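Local coordinates for Ral guanine nucleotide dissociation stimulator-like 2 (Mus musculus, PDB 4JGW), which probably acts as a guanine nucleotide exchange factor for small G proteins and binds the GTP-bound forms of Rap1A and H-Ras in vitro, at residues N220-P223 and S224-L227; P192-P195 and T196-L199. All coordinates share one frame; numbering follows the deposited sequence.

Contact 1. Residues N220-P223 and S224-L227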
loop_
_atom_site.group_PDB
_atom_site.type_symbol
_atom_site.label_atom_id
_atom_site.label_comp_id
_atom_site.label_asym_id
_atom_site.label_seq_id
_atom_site.Cartn_x
_atom_site.Cartn_y
_atom_site.Cartn_z
ATOM N N ASN A 220 3.244 -8.459 1.325
ATOM C CA ASN A 220 3.823 -8.134 2.630
ATOM C C ASN A 220 3.736 -6.641 2.966
ATOM O O ASN A 220 4.158 -6.213 4.043
ATOM C CB ASN A 220 5.276 -8.618 2.711
ATOM C CG ASN A 220 5.392 -10.134 2.796
ATOM O OD1 ASN A 220 4.683 -10.785 3.563
ATOM N ND2 ASN A 220 6.303 -10.702 2.012
ATOM N N LEU A 221 3.189 -5.855 2.041
ATOM C CA LEU A 221 3.040 -4.415 2.235
ATOM C C LEU A 221 2.010 -4.096 3.315
ATOM O O LEU A 221 0.878 -4.580 3.277
ATOM C CB LEU A 221 2.657 -3.723 0.922
ATOM C CG LEU A 221 2.482 -2.198 0.940
ATOM C CD1 LEU A 221 3.831 -1.484 0.968
ATOM C CD2 LEU A 221 1.674 -1.738 -0.254
ATOM N N ILE A 222 2.430 -3.287 4.282
ATOM C CA ILE A 222 1.525 -2.727 5.274
ATOM C C ILE A 222 1.045 -1.376 4.732
ATOM O O ILE A 222 1.820 -0.422 4.682
ATOM C CB ILE A 222 2.208 -2.590 6.654
ATOM C CG1 ILE A 222 2.751 -3.955 7.108
ATOM C CG2 ILE A 222 1.229 -2.017 7.684
ATOM C CD1 ILE A 222 3.695 -3.902 8.299
ATOM N N PRO A 223 -0.231 -1.307 4.297
ATOM C CA PRO A 223 -0.774 -0.129 3.607
ATOM C C PRO A 223 -0.644 1.181 4.383
ATOM O O PRO A 223 -0.448 2.228 3.770
ATOM C CB PRO A 223 -2.248 -0.493 3.400
ATOM C CG PRO A 223 -2.260 -1.987 3.374
ATOM C CD PRO A 223 -1.233 -2.385 4.394
ATOM N N SER A 224 -0.735 1.121 5.712
ATOM C CA SER A 224 -0.603 2.315 6.554
ATOM C C SER A 224 0.780 2.968 6.456
ATOM O O SER A 224 0.923 4.171 6.681
ATOM C CB SER A 224 -0.925 1.991 8.012
ATOM O OG SER A 224 -0.007 1.057 8.551
ATOM N N GLN A 225 1.792 2.172 6.117
ATOM C CA GLN A 225 3.148 2.690 5.922
ATOM C C GLN A 225 3.263 3.556 4.661
ATOM O O GLN A 225 4.245 4.279 4.488
ATOM C CB GLN A 225 4.172 1.550 5.916
ATOM C CG GLN A 225 4.360 0.879 7.276
ATOM C CD GLN A 225 5.312 -0.306 7.234
ATOM O OE1 GLN A 225 5.920 -0.599 6.204
ATOM N NE2 GLN A 225 5.451 -0.991 8.362
ATOM N N CYS A 226 2.250 3.486 3.796
ATOM C CA CYS A 226 2.175 4.322 2.594
ATOM C C CYS A 226 1.677 5.744 2.872
ATOM O O CYS A 226 1.797 6.620 2.012
ATOM C CB CYS A 226 1.272 3.676 1.537
ATOM S SG CYS A 226 1.822 2.086 0.901
ATOM N N LEU A 227 1.116 5.965 4.060
ATOM C CA LEU A 227 0.504 7.254 4.411
ATOM C C LEU A 227 1.505 8.405 4.417
ATOM O O LEU A 227 2.652 8.242 4.848
ATOM C CB LEU A 227 -0.212 7.174 5.768
ATOM C CG LEU A 227 -1.416 6.232 5.916
ATOM C CD1 LEU A 227 -1.847 6.144 7.375
ATOM C CD2 LEU A 227 -2.588 6.641 5.030
#

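Contact 2. Residues P192-P195 and T196-L199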
loop_
_atom_site.group_PDB
_atom_site.type_symbol
_atom_site.label_atom_id
_atom_site.label_comp_id
_atom_site.label_asym_id
_atom_site.label_seq_id
_atom_site.Cartn_x
_atom_site.Cartn_y
_atom_site.Cartn_z
ATOM N N PRO A 192 30.080 -11.898 -9.753
ATOM C CA PRO A 192 28.923 -11.102 -10.179
ATOM C C PRO A 192 28.329 -11.584 -11.503
ATOM O O PRO A 192 29.068 -11.892 -12.444
ATOM C CB PRO A 192 29.505 -9.688 -10.344
ATOM C CG PRO A 192 30.994 -9.867 -10.366
ATOM C CD PRO A 192 31.247 -11.039 -9.484
ATOM N N ALA A 193 27.000 -11.648 -11.559
ATOM C CA ALA A 193 26.291 -12.127 -12.743
ATOM C C ALA A 193 26.461 -11.180 -13.925
ATOM O O ALA A 193 26.509 -9.961 -13.752
ATOM C CB ALA A 193 24.815 -12.325 -12.431
ATOM N N ASP A 194 26.569 -11.758 -15.118
ATOM C CA ASP A 194 26.615 -10.998 -16.359
ATOM C C ASP A 194 25.227 -10.403 -16.601
ATOM O O ASP A 194 24.259 -11.146 -16.775
ATOM C CB ASP A 194 27.037 -11.912 -17.521
ATOM C CG ASP A 194 27.240 -11.163 -18.840
ATOM O OD1 ASP A 194 26.768 -10.013 -18.989
ATOM O OD2 ASP A 194 27.875 -11.741 -19.747
ATOM N N PRO A 195 25.123 -9.060 -16.594
ATOM C CA PRO A 195 23.828 -8.410 -16.804
ATOM C C PRO A 195 23.231 -8.700 -18.185
ATOM O O PRO A 195 22.007 -8.751 -18.322
ATOM C CB PRO A 195 24.148 -6.917 -16.648
ATOM C CG PRO A 195 25.617 -6.805 -16.884
ATOM C CD PRO A 195 26.199 -8.076 -16.363
ATOM N N THR A 196 24.091 -8.911 -19.183
ATOM C CA THR A 196 23.649 -9.209 -20.550
ATOM C C THR A 196 23.069 -10.627 -20.707
ATOM O O THR A 196 22.564 -10.977 -21.774
ATOM C CB THR A 196 24.776 -8.976 -21.603
ATOM O OG1 THR A 196 25.772 -10.000 -21.498
ATOM C CG2 THR A 196 25.431 -7.607 -21.420
ATOM N N ASP A 197 23.137 -11.428 -19.643
ATOM C CA ASP A 197 22.574 -12.782 -19.640
ATOM C C ASP A 197 21.047 -12.815 -19.596
ATOM O O ASP A 197 20.445 -13.890 -19.593
ATOM C CB ASP A 197 23.148 -13.619 -18.489
ATOM C CG ASP A 197 24.454 -14.310 -18.853
ATOM O OD1 ASP A 197 24.838 -14.312 -20.044
ATOM O OD2 ASP A 197 25.095 -14.864 -17.936
ATOM N N VAL A 198 20.426 -11.636 -19.558
ATOM C CA VAL A 198 18.973 -11.513 -19.703
ATOM C C VAL A 198 18.513 -12.191 -21.003
ATOM O O VAL A 198 17.393 -12.698 -21.087
ATOM C CB VAL A 198 18.507 -10.024 -19.638
ATOM C CG1 VAL A 198 19.079 -9.205 -20.792
ATOM C CG2 VAL A 198 16.985 -9.923 -19.602
ATOM N N LEU A 199 19.410 -12.213 -21.991
ATOM C CA LEU A 199 19.167 -12.827 -23.299
ATOM C C LEU A 199 19.053 -14.350 -23.238
ATOM O O LEU A 199 18.421 -14.961 -24.097
ATOM C CB LEU A 199 20.284 -12.440 -24.279
ATOM C CG LEU A 199 20.455 -10.971 -24.683
ATOM C CD1 LEU A 199 21.763 -10.776 -25.432
ATOM C CD2 LEU A 199 19.278 -10.466 -25.519
#

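Contact 1. Residues N220-P223 and S224-L227
Two backbone hydrogen bonds tie Ile222 and Pro223 to the turn that follows them. Gln225 N donates to Ile222 O at 3.0 Å, and Cys226 N donates to Pro223 O, also at 3.0 Å. Both join residues three apart, the 3-10 pattern. Neither bond is straight, with N-H...O angles of 145° and 151°. Leu227 N continues the pattern with a bond to Ser224 O.

Residues 223-226 form a short 3-10 turn in the RasGEF (CDC25-homology) domain. It lies in the loop between helices 203-219 and 244-264. Helix 244-264 packs on Leu221 and Gln225.

Side chains also meet across the turn. Ile222 and Gln225 run obliquely past each other, and Ile222 CD1 makes a van der Waals contact with Gln225 NE2 at 3.4 Å. Gln225 OE1 is hydrogen-bonded to Ser245 OG, which also bonds Ile222 N. On the Ser224 side, Ile222 CG2 approaches Ser224 OG at 3.4 Å. With chi1 at 63° the hydroxyl lies over its own backbone, facing this methyl. Leu221 and Cys226 make the apolar contact. Both methyls of Leu221 face the sulfur, and CD2 is 4.0 Å from Cys226 SG. Leu398 of helix 392-404 and Leu429 of helix 416-436 touch Cys226.

Contact 2. Residues P192-P195 and T196-L199
Asp194 OD1 accepts two hydrogen bonds from Thr196. Thr196 OG1 donates at 2.7 Å and Thr196 N at 2.9 Å. Both donors come from the same face of the carboxylate and lie well above its plane. Asp194 CG is anti to the backbone N (chi1 -174°), which carries the carboxylate forward to the start of the turn. A chi1 of 72° turns Thr196 OG1 back over the backbone, to the same oxygen that Thr196 N reaches. OD1 also makes a salt bridge with Arg280.

The backbone adds a third bond, from Asp197 N to Asp194 O at 3.1 Å. This bond opens the 3-10 segment, and the bond from Thr196 N to Asp194 OD1 makes an Asx turn at its start. Trp450 of helix 445-453 donates its indole N-H to Asp194 O.

Packing lies further out. Val198 reaches Pro195 O only loosely, at 3.9 Å from CB. It packs instead on Leu290, Trp294 and Trp450.

Asp197 crosses Asp194 at about a right angle, and the two carboxylate planes are 35° apart. Asp194 OD2 lies 4.0 Å from Asp197 OD1. This proximity is probably unfavourable, and the positive charge of Arg280 would offset part of it.

How the contacts relate
Contact 2 comes first along the chain and contact 1 follows, with helix 203-219 between them. Their centres are about 33 Å apart and their nearest atoms about 24 Å apart, so the two do not touch. Contact 1 is near the middle of the chain, its centre about 4 Å from the chain's centre. Contact 2 is peripheral, about 31 Å from that centre. Both are proline-led 3-10 turns, but their bonding differs. The hydrogen bonds across contact 1 are all backbone to backbone, whereas contact 2 adds two to an aspartate side chain. Contact 1 falls within the sequence range of the RasGEF family.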